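Long-range contact in mitochondrial RNA-binding protein 2 (Trypanosoma brucei, PDB 2GIA), which binds guide RNA together with its partner MRP1 and is thought to act as an RNA matchmaker in mitochondrial RNA editing: residues Trp51-Ile56 / His76-Met81. Sequence-based numbering, arbitrary orientation.
Sequences WNDEDI and HRQARM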
# COMPACT_ATOMS: atom_id res chain seq x y z
N TRP D 51 12.52 -2.34 -27.17
CA TRP D 51 13.64 -2.41 -28.10
C TRP D 51 13.34 -3.34 -29.27
O TRP D 51 12.57 -4.29 -29.15
CB TRP D 51 14.88 -2.96 -27.40
CG TRP D 51 15.45 -2.14 -26.31
CD1 TRP D 51 16.03 -2.60 -25.17
CD2 TRP D 51 15.61 -0.72 -26.30
NE1 TRP D 51 16.56 -1.56 -24.45
CE2 TRP D 51 16.31 -0.39 -25.12
CE3 TRP D 51 15.23 0.30 -27.17
CZ2 TRP D 51 16.64 0.93 -24.78
CZ3 TRP D 51 15.56 1.62 -26.84
CH2 TRP D 51 16.26 1.91 -25.65
N ASN D 52 13.99 -3.07 -30.39
CA ASN D 52 13.82 -3.90 -31.57
C ASN D 52 15.04 -3.71 -32.46
O ASN D 52 15.06 -2.79 -33.27
CB ASN D 52 12.56 -3.50 -32.33
CG ASN D 52 12.34 -4.37 -33.56
OD1 ASN D 52 12.30 -5.59 -33.47
ND2 ASN D 52 12.20 -3.73 -34.72
N ASP D 53 16.05 -4.54 -32.28
CA ASP D 53 17.26 -4.45 -33.10
C ASP D 53 16.89 -4.86 -34.52
O ASP D 53 17.31 -4.23 -35.49
CB ASP D 53 18.37 -5.38 -32.59
CG ASP D 53 18.86 -5.01 -31.21
OD1 ASP D 53 19.01 -3.80 -30.90
OD2 ASP D 53 19.12 -5.94 -30.42
N GLU D 54 16.10 -5.93 -34.62
CA GLU D 54 15.65 -6.43 -35.91
C GLU D 54 15.32 -5.23 -36.80
O GLU D 54 15.68 -5.19 -37.97
CB GLU D 54 14.42 -7.33 -35.73
CG GLU D 54 14.07 -8.13 -36.97
CD GLU D 54 15.18 -9.10 -37.35
OE1 GLU D 54 15.47 -10.02 -36.55
OE2 GLU D 54 15.76 -8.95 -38.45
N ASP D 55 14.67 -4.24 -36.19
CA ASP D 55 14.26 -3.03 -36.90
C ASP D 55 14.30 -1.83 -35.93
O ASP D 55 13.29 -1.49 -35.31
CB ASP D 55 12.85 -3.24 -37.44
CG ASP D 55 12.44 -2.20 -38.45
OD1 ASP D 55 13.06 -1.11 -38.45
OD2 ASP D 55 11.50 -2.46 -39.22
N ILE D 56 15.47 -1.20 -35.82
CA ILE D 56 15.70 -0.05 -34.94
C ILE D 56 14.67 1.07 -35.05
O ILE D 56 14.42 1.79 -34.08
CB ILE D 56 17.07 0.59 -35.23
CG1 ILE D 56 18.15 -0.49 -35.33
CG2 ILE D 56 17.44 1.55 -34.13
CD1 ILE D 56 19.47 -0.00 -35.92
N HIS D 76 11.29 8.06 -26.16
CA HIS D 76 12.56 7.91 -26.88
C HIS D 76 12.45 6.90 -28.04
O HIS D 76 11.70 5.93 -27.95
CB HIS D 76 13.65 7.35 -25.98
CG HIS D 76 13.79 8.05 -24.67
ND1 HIS D 76 14.92 8.73 -24.31
CD2 HIS D 76 12.95 8.14 -23.61
CE1 HIS D 76 14.79 9.20 -23.08
NE2 HIS D 76 13.59 8.86 -22.64
N ARG D 77 13.22 7.13 -29.10
CA ARG D 77 13.29 6.20 -30.23
C ARG D 77 14.59 5.44 -30.03
O ARG D 77 15.53 5.98 -29.45
CB ARG D 77 13.36 6.97 -31.56
CG ARG D 77 14.62 7.80 -31.67
CD ARG D 77 14.52 8.83 -32.80
NE ARG D 77 15.63 9.77 -32.73
CZ ARG D 77 15.54 11.06 -33.04
NH1 ARG D 77 14.38 11.56 -33.46
NH2 ARG D 77 16.60 11.84 -32.90
N GLN D 78 14.65 4.18 -30.46
CA GLN D 78 15.86 3.40 -30.30
C GLN D 78 16.92 4.05 -31.19
O GLN D 78 16.61 4.39 -32.33
CB GLN D 78 15.62 1.95 -30.74
CG GLN D 78 16.81 1.01 -30.48
CD GLN D 78 16.41 -0.45 -30.49
OE1 GLN D 78 15.23 -0.77 -30.68
NE2 GLN D 78 17.37 -1.34 -30.29
N ALA D 79 18.12 4.26 -30.67
CA ALA D 79 19.20 4.90 -31.44
C ALA D 79 19.96 3.88 -32.29
O ALA D 79 19.90 3.91 -33.52
CB ALA D 79 20.16 5.61 -30.51
N ARG D 80 20.69 2.99 -31.63
CA ARG D 80 21.45 1.96 -32.31
C ARG D 80 21.06 0.62 -31.72
O ARG D 80 20.46 0.56 -30.65
CB ARG D 80 22.95 2.20 -32.13
CG ARG D 80 23.40 2.25 -30.68
CD ARG D 80 23.59 3.67 -30.21
NE ARG D 80 24.84 4.26 -30.66
CZ ARG D 80 25.20 5.52 -30.42
NH1 ARG D 80 24.40 6.32 -29.74
NH2 ARG D 80 26.37 5.97 -30.86
N MET D 81 21.40 -0.47 -32.41
CA MET D 81 21.06 -1.80 -31.91
C MET D 81 21.77 -2.02 -30.58
O MET D 81 22.79 -1.40 -30.30
CB MET D 81 21.46 -2.86 -32.94
CG MET D 81 20.59 -2.79 -34.20
SD MET D 81 21.04 -3.88 -35.57
CE MET D 81 22.12 -2.79 -36.53
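Gln78, the last residue of strand 70-78 in one of the two four-stranded antiparallel sheets of this Whirly-type fold, reaches into the hairpin loop that joins strands 45-50 and 60-67 of the same sheet. Its side chain leaves with CG anti to the backbone N (chi1 -175°) and runs on extended, which carries the buried amide up to the loop backbone. There Asn52 N donates to Gln78 OE1 at 2.6 Å, a nearly straight bond (163° at the hydrogen) that lies in the amide plane on a lone pair. The stem of Gln78 passes between two apolar groups: Trp51 CE3 lies 3.7 Å from Gln78 CG, and Ile56 CG2 touches the same CG at 3.7 Å. The indole approaches obliquely, its plane turned 51° from the amide. Gln78 NE2 comes within 3.0 Å of Asp53 OD1, a carboxylate oxygen that accepts a hydrogen bond from Leu82 N; this bond from Leu82 ties Asp53 to the chain just beyond Met81. The Met81 side chain crosses Ile56 at about a right angle and Asp53 obliquely, Met81 CG lying 3.8 Å from Asp53 CB.

In the second shell, Asn52 ND2 appears to donate to Asp55 O, though the placing of ND2 is less certain, while Asp55 pairs with Arg58 and with Ser57 OG. The Trp51 side chain also touches Leu61 and Ala89 on the neighbouring strands, and backbone bonding of Gln78 with Gly59 fixes the base from which the glutamine extends. Although the contact lies at the surface, the apolar join is snug: Ile56 CD1 meets Met81 CG at 3.5 Å, closer than usual for two carbons.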